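Local coordinates for protein putative acetylornithine deacetylase (Sulfolobus tokodaii, PDB 3VPB) that probably joins glutamate, at the expense of ATP, to the C-terminal glutamate of the carrier protein LysW in arginine biosynthesis, at residues 22-27 with 268-273; 89-94 with 165-170; 236-239 with 245-248. One frame throughout, in Å; residues are numbered along the deposited sequence.

Interaction 1. Residues 22-27 with 268-273; sequences EENKVQ and VAQKLV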
loop_
_atom_site.group_PDB
_atom_site.type_symbol
_atom_site.label_atom_id
_atom_site.label_comp_id
_atom_site.label_asym_id
_atom_site.label_seq_id
_atom_site.Cartn_x
_atom_site.Cartn_y
_atom_site.Cartn_z
ATOM N N GLU B 22 -1.488 -33.898 -21.834
ATOM C CA GLU B 22 -2.483 -34.930 -22.156
ATOM C C GLU B 22 -2.212 -35.627 -23.504
ATOM O O GLU B 22 -2.227 -36.866 -23.591
ATOM C CB GLU B 22 -3.869 -34.295 -22.167
ATOM C CG GLU B 22 -5.019 -35.246 -22.532
ATOM C CD GLU B 22 -6.345 -34.507 -22.761
ATOM O OE1 GLU B 22 -6.694 -33.615 -21.948
ATOM O OE2 GLU B 22 -7.031 -34.818 -23.765
ATOM N N GLU B 23 -1.956 -34.825 -24.544
ATOM C CA GLU B 23 -1.827 -35.311 -25.914
ATOM C C GLU B 23 -0.573 -36.148 -26.110
ATOM O O GLU B 23 -0.537 -36.991 -26.998
ATOM C CB GLU B 23 -1.768 -34.137 -26.886
ATOM C CG GLU B 23 -3.092 -33.663 -27.403
ATOM C CD GLU B 23 -2.969 -32.441 -28.315
ATOM O OE1 GLU B 23 -1.996 -32.324 -29.093
ATOM O OE2 GLU B 23 -3.870 -31.594 -28.266
ATOM N N ASN B 24 0.450 -35.871 -25.304
ATOM C CA ASN B 24 1.714 -36.600 -25.340
ATOM C C ASN B 24 1.808 -37.709 -24.282
ATOM O O ASN B 24 2.897 -38.245 -24.043
ATOM C CB ASN B 24 2.896 -35.622 -25.219
ATOM C CG ASN B 24 3.042 -34.732 -26.458
ATOM O OD1 ASN B 24 3.802 -35.045 -27.371
ATOM N ND2 ASN B 24 2.302 -33.634 -26.497
ATOM N N LYS B 25 0.670 -38.008 -23.643
ATOM C CA LYS B 25 0.511 -39.151 -22.719
ATOM C C LYS B 25 1.411 -39.030 -21.492
ATOM O O LYS B 25 1.971 -40.020 -20.992
ATOM C CB LYS B 25 0.748 -40.502 -23.441
ATOM C CG LYS B 25 -0.087 -40.678 -24.726
ATOM C CD LYS B 25 -1.596 -40.561 -24.482
ATOM C CE LYS B 25 -2.305 -41.927 -24.506
ATOM N NZ LYS B 25 -2.263 -42.655 -23.200
ATOM N N VAL B 26 1.556 -37.798 -21.019
ATOM C CA VAL B 26 2.370 -37.539 -19.838
ATOM C C VAL B 26 1.450 -37.494 -18.633
ATOM O O VAL B 26 0.496 -36.718 -18.618
ATOM C CB VAL B 26 3.151 -36.197 -19.979
ATOM C CG1 VAL B 26 3.913 -35.870 -18.708
ATOM C CG2 VAL B 26 4.092 -36.241 -21.177
ATOM N N GLN B 27 1.724 -38.317 -17.619
ATOM C CA GLN B 27 0.942 -38.282 -16.377
ATOM C C GLN B 27 1.187 -36.934 -15.720
ATOM O O GLN B 27 2.321 -36.565 -15.514
ATOM C CB GLN B 27 1.433 -39.322 -15.368
ATOM C CG GLN B 27 1.594 -40.741 -15.839
ATOM C CD GLN B 27 2.296 -41.584 -14.769
ATOM O OE1 GLN B 27 3.342 -42.192 -15.018
ATOM N NE2 GLN B 27 1.731 -41.594 -13.558
ATOM N N VAL B 268 4.269 -23.748 -29.085
ATOM C CA VAL B 268 5.154 -23.583 -27.910
ATOM C C VAL B 268 4.911 -24.644 -26.820
ATOM O O VAL B 268 5.872 -25.223 -26.296
ATOM C CB VAL B 268 5.061 -22.146 -27.327
ATOM C CG1 VAL B 268 5.874 -21.999 -26.028
ATOM C CG2 VAL B 268 5.550 -21.109 -28.333
ATOM N N ALA B 269 3.646 -24.899 -26.494
ATOM C CA ALA B 269 3.319 -25.922 -25.477
ATOM C C ALA B 269 3.815 -27.324 -25.894
ATOM O O ALA B 269 4.342 -28.090 -25.080
ATOM C CB ALA B 269 1.824 -25.909 -25.152
ATOM N N GLN B 270 3.715 -27.640 -27.183
ATOM C CA GLN B 270 4.218 -28.938 -27.675
ATOM C C GLN B 270 5.737 -29.021 -27.587
ATOM O O GLN B 270 6.295 -30.064 -27.180
ATOM C CB GLN B 270 3.737 -29.166 -29.128
ATOM C CG GLN B 270 4.197 -30.486 -29.762
ATOM C CD GLN B 270 3.692 -31.723 -29.015
ATOM O OE1 GLN B 270 2.616 -31.716 -28.426
ATOM N NE2 GLN B 270 4.482 -32.794 -29.048
ATOM N N LYS B 271 6.423 -27.943 -27.977
ATOM C CA LYS B 271 7.890 -27.907 -27.889
ATOM C C LYS B 271 8.382 -28.053 -26.450
ATOM O O LYS B 271 9.380 -28.722 -26.187
ATOM C CB LYS B 271 8.455 -26.623 -28.516
ATOM C CG LYS B 271 8.166 -26.509 -30.019
ATOM C CD LYS B 271 9.006 -27.559 -30.776
ATOM C CE LYS B 271 8.661 -27.580 -32.264
ATOM N NZ LYS B 271 9.114 -26.312 -32.916
ATOM N N LEU B 272 7.680 -27.420 -25.524
ATOM C CA LEU B 272 8.025 -27.542 -24.096
ATOM C C LEU B 272 7.882 -28.993 -23.602
ATOM O O LEU B 272 8.787 -29.536 -22.952
ATOM C CB LEU B 272 7.089 -26.639 -23.259
ATOM C CG LEU B 272 7.341 -26.704 -21.738
ATOM C CD1 LEU B 272 8.741 -26.271 -21.363
ATOM C CD2 LEU B 272 6.293 -25.859 -21.023
ATOM N N VAL B 273 6.741 -29.607 -23.905
ATOM C CA VAL B 273 6.440 -30.959 -23.406
ATOM C C VAL B 273 7.445 -31.921 -24.044
ATOM O O VAL B 273 7.999 -32.792 -23.371
ATOM C CB VAL B 273 4.977 -31.366 -23.662
ATOM C CG1 VAL B 273 4.773 -32.851 -23.378
ATOM C CG2 VAL B 273 4.054 -30.566 -22.743
#

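Interaction 2. Residues 89-94 with 165-170; sequences LTYSKL and IVQEYI. With ADP (adenosine-5'-diphosphate), chain L.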
loop_
_atom_site.group_PDB
_atom_site.type_symbol
_atom_site.label_atom_id
_atom_site.label_comp_id
_atom_site.label_asym_id
_atom_site.label_seq_id
_atom_site.Cartn_x
_atom_site.Cartn_y
_atom_site.Cartn_z
ATOM N N LEU B 89 18.743 -7.246 -11.178
ATOM C CA LEU B 89 19.559 -8.471 -11.069
ATOM C C LEU B 89 19.912 -9.029 -12.455
ATOM O O LEU B 89 21.035 -9.519 -12.674
ATOM C CB LEU B 89 18.829 -9.524 -10.220
ATOM C CG LEU B 89 18.468 -9.072 -8.798
ATOM C CD1 LEU B 89 17.971 -10.284 -8.091
ATOM C CD2 LEU B 89 19.667 -8.438 -8.065
ATOM N N THR B 90 18.949 -8.961 -13.370
ATOM C CA THR B 90 19.162 -9.381 -14.762
ATOM C C THR B 90 20.236 -8.507 -15.416
ATOM O O THR B 90 21.195 -9.019 -16.000
ATOM C CB THR B 90 17.860 -9.308 -15.580
ATOM O OG1 THR B 90 16.947 -10.295 -15.099
ATOM C CG2 THR B 90 18.113 -9.558 -17.058
ATOM N N TYR B 91 20.073 -7.189 -15.327
ATOM C CA TYR B 91 21.061 -6.270 -15.947
ATOM C C TYR B 91 22.439 -6.496 -15.332
ATOM O O TYR B 91 23.449 -6.476 -16.044
ATOM C CB TYR B 91 20.653 -4.799 -15.776
ATOM C CG TYR B 91 19.498 -4.339 -16.643
ATOM C CD1 TYR B 91 18.554 -3.449 -16.129
ATOM C CD2 TYR B 91 19.354 -4.763 -17.965
ATOM C CE1 TYR B 91 17.488 -2.996 -16.899
ATOM C CE2 TYR B 91 18.290 -4.336 -18.753
ATOM C CZ TYR B 91 17.366 -3.444 -18.219
ATOM O OH TYR B 91 16.340 -3.005 -18.990
ATOM N N SER B 92 22.506 -6.735 -14.014
ATOM C CA SER B 92 23.818 -7.018 -13.395
ATOM C C SER B 92 24.577 -8.177 -14.068
ATOM O O SER B 92 25.770 -8.027 -14.428
ATOM C CB SER B 92 23.683 -7.316 -11.887
ATOM O OG SER B 92 24.962 -7.361 -11.280
ATOM N N LYS B 93 23.900 -9.317 -14.218
ATOM C CA LYS B 93 24.500 -10.532 -14.797
ATOM C C LYS B 93 24.849 -10.285 -16.262
ATOM O O LYS B 93 25.954 -10.612 -16.713
ATOM C CB LYS B 93 23.561 -11.733 -14.701
ATOM C CG LYS B 93 23.375 -12.334 -13.312
ATOM C CD LYS B 93 24.686 -12.739 -12.645
ATOM C CE LYS B 93 24.438 -13.426 -11.281
ATOM N NZ LYS B 93 24.027 -12.472 -10.212
ATOM N N LEU B 94 23.916 -9.684 -17.000
ATOM C CA LEU B 94 24.142 -9.438 -18.435
ATOM C C LEU B 94 25.311 -8.468 -18.655
ATOM O O LEU B 94 26.219 -8.732 -19.458
ATOM C CB LEU B 94 22.859 -8.896 -19.093
ATOM C CG LEU B 94 21.671 -9.865 -19.129
ATOM C CD1 LEU B 94 20.453 -9.199 -19.769
ATOM C CD2 LEU B 94 22.006 -11.167 -19.827
ATOM N N ILE B 165 15.057 2.333 -12.271
ATOM C CA ILE B 165 16.008 2.051 -13.353
ATOM C C ILE B 165 15.841 3.174 -14.373
ATOM O O ILE B 165 14.826 3.246 -15.050
ATOM C CB ILE B 165 15.757 0.705 -14.033
ATOM C CG1 ILE B 165 15.701 -0.423 -12.982
ATOM C CG2 ILE B 165 16.859 0.432 -15.079
ATOM C CD1 ILE B 165 15.286 -1.806 -13.579
ATOM N N VAL B 166 16.834 4.046 -14.451
ATOM C CA VAL B 166 16.766 5.228 -15.295
ATOM C C VAL B 166 17.649 4.960 -16.499
ATOM O O VAL B 166 18.856 4.830 -16.346
ATOM C CB VAL B 166 17.307 6.443 -14.531
ATOM C CG1 VAL B 166 17.325 7.694 -15.425
ATOM C CG2 VAL B 166 16.492 6.673 -13.217
ATOM N N GLN B 167 17.070 4.912 -17.697
ATOM C CA GLN B 167 17.880 4.471 -18.832
ATOM C C GLN B 167 17.601 5.205 -20.120
ATOM O O GLN B 167 16.604 5.922 -20.262
ATOM C CB GLN B 167 17.782 2.947 -19.039
ATOM C CG GLN B 167 16.426 2.354 -18.822
ATOM C CD GLN B 167 16.272 0.885 -19.242
ATOM O OE1 GLN B 167 15.325 0.581 -19.934
ATOM N NE2 GLN B 167 17.178 -0.026 -18.798
ATOM N N GLU B 168 18.508 5.030 -21.056
ATOM C CA GLU B 168 18.351 5.646 -22.373
ATOM C C GLU B 168 17.095 5.113 -23.043
ATOM O O GLU B 168 16.720 3.954 -22.864
ATOM C CB GLU B 168 19.578 5.378 -23.252
ATOM C CG GLU B 168 19.851 3.928 -23.492
ATOM C CD GLU B 168 20.990 3.701 -24.483
ATOM O OE1 GLU B 168 21.087 4.468 -25.484
ATOM O OE2 GLU B 168 21.776 2.745 -24.268
ATOM N N TYR B 169 16.450 5.979 -23.814
ATOM C CA TYR B 169 15.270 5.598 -24.561
ATOM C C TYR B 169 15.710 5.077 -25.927
ATOM O O TYR B 169 16.392 5.784 -26.664
ATOM C CB TYR B 169 14.364 6.824 -24.690
ATOM C CG TYR B 169 13.106 6.563 -25.469
ATOM C CD1 TYR B 169 12.220 5.553 -25.094
ATOM C CD2 TYR B 169 12.803 7.331 -26.585
ATOM C CE1 TYR B 169 11.055 5.311 -25.823
ATOM C CE2 TYR B 169 11.632 7.113 -27.316
ATOM C CZ TYR B 169 10.774 6.112 -26.927
ATOM O OH TYR B 169 9.636 5.902 -27.664
ATOM N N ILE B 170 15.362 3.821 -26.235
ATOM C CA ILE B 170 15.833 3.189 -27.460
ATOM C C ILE B 170 14.615 2.763 -28.247
ATOM O O ILE B 170 13.952 1.762 -27.916
ATOM C CB ILE B 170 16.755 1.943 -27.184
ATOM C CG1 ILE B 170 17.842 2.278 -26.162
ATOM C CG2 ILE B 170 17.407 1.456 -28.481
ATOM C CD1 ILE B 170 18.716 1.073 -25.749
HETATM P PB ADP L . 7.905 -5.209 -18.797
HETATM O O1B ADP L . 8.527 -6.274 -17.975
HETATM O O2B ADP L . 7.446 -5.620 -20.187
HETATM O O3B ADP L . 6.876 -4.366 -18.100
HETATM P PA ADP L . 9.928 -3.784 -20.322
HETATM O O1A ADP L . 11.241 -3.218 -19.791
HETATM O O2A ADP L . 9.868 -4.927 -21.311
HETATM O O3A ADP L . 9.084 -4.126 -18.997
HETATM O "O5'" ADP L . 9.142 -2.527 -20.942
HETATM C "C5'" ADP L . 7.871 -2.625 -21.584
HETATM C "C4'" ADP L . 7.907 -1.886 -22.908
HETATM O "O4'" ADP L . 8.365 -0.549 -22.678
HETATM C "C3'" ADP L . 8.932 -2.515 -23.856
HETATM O "O3'" ADP L . 8.326 -3.532 -24.664
HETATM C "C2'" ADP L . 9.374 -1.340 -24.694
HETATM O "O2'" ADP L . 8.428 -1.087 -25.741
HETATM C "C1'" ADP L . 9.287 -0.198 -23.717
HETATM N N9 ADP L . 10.601 0.063 -23.101
HETATM C C8 ADP L . 11.045 -0.343 -21.883
HETATM N N7 ADP L . 12.275 0.151 -21.681
HETATM C C5 ADP L . 12.615 0.877 -22.764
HETATM C C6 ADP L . 13.788 1.642 -23.207
HETATM N N6 ADP L . 14.855 1.760 -22.395
HETATM N N1 ADP L . 13.723 2.292 -24.407
HETATM C C2 ADP L . 12.661 2.206 -25.216
HETATM N N3 ADP L . 11.565 1.482 -24.873
HETATM C C4 ADP L . 11.514 0.816 -23.688
#

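Interaction 3. Residues 236-239 with 245-248; sequences IDIL and GYVV. With MG (magnesium ion), chain N; ADP (adenosine-5'-diphosphate), chain L.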
loop_
_atom_site.group_PDB
_atom_site.type_symbol
_atom_site.label_atom_id
_atom_site.label_comp_id
_atom_site.label_asym_id
_atom_site.label_seq_id
_atom_site.Cartn_x
_atom_site.Cartn_y
_atom_site.Cartn_z
ATOM N N ILE B 236 12.685 -13.348 -23.952
ATOM C CA ILE B 236 13.682 -12.296 -23.970
ATOM C C ILE B 236 13.108 -11.140 -24.783
ATOM O O ILE B 236 12.514 -11.356 -25.865
ATOM C CB ILE B 236 15.002 -12.753 -24.646
ATOM C CG1 ILE B 236 15.471 -14.126 -24.146
ATOM C CG2 ILE B 236 16.122 -11.731 -24.387
ATOM C CD1 ILE B 236 14.782 -15.394 -24.800
ATOM N N ASP B 237 13.271 -9.926 -24.246
ATOM C CA ASP B 237 12.870 -8.705 -24.925
ATOM C C ASP B 237 14.137 -8.028 -25.439
ATOM O O ASP B 237 15.097 -7.800 -24.681
ATOM C CB ASP B 237 12.169 -7.703 -23.974
ATOM C CG ASP B 237 10.812 -8.168 -23.461
ATOM O OD1 ASP B 237 10.499 -9.368 -23.458
ATOM O OD2 ASP B 237 10.016 -7.277 -23.029
ATOM N N ILE B 238 14.126 -7.680 -26.727
ATOM C CA ILE B 238 15.255 -6.965 -27.331
ATOM C C ILE B 238 14.813 -5.661 -28.016
ATOM O O ILE B 238 13.752 -5.595 -28.636
ATOM C CB ILE B 238 16.015 -7.901 -28.308
ATOM C CG1 ILE B 238 16.812 -8.917 -27.483
ATOM C CG2 ILE B 238 16.939 -7.094 -29.268
ATOM C CD1 ILE B 238 17.302 -10.114 -28.272
ATOM N N LEU B 239 15.617 -4.611 -27.822
ATOM C CA LEU B 239 15.407 -3.316 -28.443
ATOM C C LEU B 239 16.465 -3.104 -29.512
ATOM O O LEU B 239 17.578 -3.662 -29.433
ATOM C CB LEU B 239 15.505 -2.184 -27.414
ATOM C CG LEU B 239 14.453 -2.232 -26.302
ATOM C CD1 LEU B 239 14.903 -1.379 -25.117
ATOM C CD2 LEU B 239 13.123 -1.783 -26.889
ATOM N N GLY B 245 22.791 -1.528 -32.455
ATOM C CA GLY B 245 22.102 -2.742 -32.849
ATOM C C GLY B 245 21.287 -3.330 -31.724
ATOM O O GLY B 245 20.555 -2.610 -31.030
ATOM N N TYR B 246 21.407 -4.644 -31.536
ATOM C CA TYR B 246 20.517 -5.334 -30.590
ATOM C C TYR B 246 20.968 -5.117 -29.148
ATOM O O TYR B 246 22.139 -5.318 -28.802
ATOM C CB TYR B 246 20.418 -6.826 -30.881
ATOM C CG TYR B 246 19.834 -7.158 -32.238
ATOM C CD1 TYR B 246 18.566 -6.701 -32.592
ATOM C CD2 TYR B 246 20.545 -7.939 -33.156
ATOM C CE1 TYR B 246 18.004 -7.005 -33.849
ATOM C CE2 TYR B 246 19.988 -8.257 -34.418
ATOM C CZ TYR B 246 18.721 -7.784 -34.741
ATOM O OH TYR B 246 18.161 -8.074 -35.958
ATOM N N VAL B 247 20.012 -4.732 -28.319
ATOM C CA VAL B 247 20.249 -4.432 -26.912
ATOM C C VAL B 247 19.234 -5.265 -26.138
ATOM O O VAL B 247 18.036 -5.202 -26.432
ATOM C CB VAL B 247 20.046 -2.901 -26.661
ATOM C CG1 VAL B 247 20.293 -2.557 -25.234
ATOM C CG2 VAL B 247 21.004 -2.067 -27.507
ATOM N N VAL B 248 19.692 -6.031 -25.149
ATOM C CA VAL B 248 18.761 -6.840 -24.348
ATOM C C VAL B 248 18.128 -5.970 -23.272
ATOM O O VAL B 248 18.832 -5.334 -22.466
ATOM C CB VAL B 248 19.449 -8.080 -23.723
ATOM C CG1 VAL B 248 18.426 -8.908 -22.928
ATOM C CG2 VAL B 248 20.072 -8.925 -24.822
HETATM MG MG MG N . 8.817 -6.585 -21.490
HETATM P PB ADP L . 7.905 -5.209 -18.797
HETATM O O1B ADP L . 8.527 -6.274 -17.975
HETATM O O2B ADP L . 7.446 -5.620 -20.187
HETATM O O3B ADP L . 6.876 -4.366 -18.100
HETATM P PA ADP L . 9.928 -3.784 -20.322
HETATM O O1A ADP L . 11.241 -3.218 -19.791
HETATM O O2A ADP L . 9.868 -4.927 -21.311
HETATM O O3A ADP L . 9.084 -4.126 -18.997
HETATM O "O5'" ADP L . 9.142 -2.527 -20.942
HETATM C "C5'" ADP L . 7.871 -2.625 -21.584
HETATM C "C4'" ADP L . 7.907 -1.886 -22.908
HETATM O "O4'" ADP L . 8.365 -0.549 -22.678
HETATM C "C3'" ADP L . 8.932 -2.515 -23.856
HETATM O "O3'" ADP L . 8.326 -3.532 -24.664
HETATM C "C2'" ADP L . 9.374 -1.340 -24.694
HETATM O "O2'" ADP L . 8.428 -1.087 -25.741
HETATM C "C1'" ADP L . 9.287 -0.198 -23.717
HETATM N N9 ADP L . 10.601 0.063 -23.101
HETATM C C8 ADP L . 11.045 -0.343 -21.883
HETATM N N7 ADP L . 12.275 0.151 -21.681
HETATM C C5 ADP L . 12.615 0.877 -22.764
HETATM C C6 ADP L . 13.788 1.642 -23.207
HETATM N N6 ADP L . 14.855 1.760 -22.395
HETATM N N1 ADP L . 13.723 2.292 -24.407
HETATM C C2 ADP L . 12.661 2.206 -25.216
HETATM N N3 ADP L . 11.565 1.482 -24.873
HETATM C C4 ADP L . 11.514 0.816 -23.688
HETATM O O HOH W 1 7.749 -5.787 -23.152
#

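Interaction 1. Residues 22-27 with 268-273
Asn-24 and Gln-270 face each other with their side-chain amides, each giving an N-H and taking one, so that the two groups close a ring through a reciprocal pair of hydrogen bonds. Asn-24 ND2 donates to Gln-270 OE1 at 2.7 Å, and Gln-270 NE2 returns a bond to Asn-24 OD1 at 2.9 Å. The two amide planes stand 30° apart, yet each acceptor lies in the plane of the amide that donates to it, and both bonds are close to straight. Gln-270 reaches its partner by bending at chi2 (61°), which turns the amide towards the end of helix 12-23. Beside the polar pair, Val-273 CG1 packs on Asn-24 CB at 3.8 Å and, more loosely, on Val-26 CG2 at 4.1 Å. Lys-25, with positive phi, is the C' residue of the Schellman motif that ends helix 12-23. With an alanine here in place of Asn-24 both amide bonds go, and Gln-270 OE1 would probably lose its mate, leaving the carboxamide held from the Glu-274 side. The pair itself is neutral, and its two directional bonds, with those from Asn-24 ND2 to Ala-20 O and from Gln-270 NE2 to Glu-274, fix the rotation of both amides.

Interaction 2. Residues 89-94 with 165-170
Tyr-91 projects from helix 87-96 to the strand 164-168, where its hydroxyl accepts a hydrogen bond from Gln-167 NE2 at 3.1 Å. The two side chains cross at about a right angle, the ring and amide planes 46° apart. This polar end is the tight part of a buried contact, and the amide is gripped from several sides: NE2 also bonds Ser-104, while OE1 meets Lys-127 and accepts from the adenine N6 of ADP at 2.8 Å. Gln-167 CG sits between the backbone N and carbonyl carbon (chi1 39°), and from there the extended chain carries the amide between tyrosine and adenine. Packing is looser at Ile-165, where CG2 lies 3.9 Å from Tyr-91 CE1, and the backbones stay well apart. On the more open side, Glu-168 pairs with Lys-244 and Tyr-169 CD1 comes within 3.4 Å of ADP C2. The backbone also reads the adenine: N6 donates to Glu-168 O, and Ile-170 N donates to N1 in a nearly straight bond of 2.9 Å. Strand 164-168 runs between strands 104-107 and 124-127, with helix 110-120 packed on Val-166; helix 87-96 meets strand 245-252 through Leu-94 and a second subunit through Ser-92, which bonds Ala-65 O of that subunit.

Interaction 3. Residues 236-239 with 245-248
Strands 236-239 and 245-248 run antiparallel with a marked twist, their short axes 139° apart, and Leu-239 with Val-247 forms a hydrogen-bonded pair next to the non-hydrogen-bonded pair of Ile-238 with Val-248. They belong to a beta hairpin of the ATP-grasp domain. Leu-239 N reaches Val-247 O at 2.9 Å, and the return bond from Val-247 N to Leu-239 O is equally long. On the face of Ile-238 and Val-248, the first torsion of Ile-238 (chi1 -74°) swings CG2 across to the tyrosine, 3.7 Å from Tyr-246 CD1, and Ile-236 CG2 meets Val-248 CG1 at 3.9 Å. Helix 216-229 covers these isoleucines through Leu-218 and Val-222, and the Tyr-246 hydroxyl bonds Asp-215. The other face looks on to the nucleotide. Leu-239 CD1 lies against the adenine, 3.7 Å from ADP C6. Asp-237 turns its carboxylate to the metal, with OD1 in a salt bridge to Arg-178 and OD2 hydrogen-bonded by Arg-192; these two arginines probably offset the charge gathered round the phosphates. Glu-250 and a water that bonds ADP O3' are among the ligands of the magnesium. Asp-237 OD2 binds the same ion at 2.1 Å, opposite no single phosphate but beside both, since ADP O2A, at 2.0 Å, and ADP O2B, at 2.1 Å, bridge to it from the alpha and beta phosphates.

How the interactions relate
From the N terminus, the chain first passes residues 22-27, whose partner, 268-273, comes only near the C terminus; interaction 1 thus closes a loop of 240 residues and ties the preATP-grasp region to the last helix. Interactions 2 and 3 nest inside it. They follow in series: 89-94 meets 165-170 across 70 residues, then the hairpin of interaction 3 closes over just five. Interactions 2 and 3 have centres about 11 Å apart and touch each other, with Leu-94 on Val-248 and Ile-170 on Val-247 and Leu-239, and together they hold ADP between two antiparallel sheets. Interaction 1 lies remote, its centre about 30 Å from that of interaction 3.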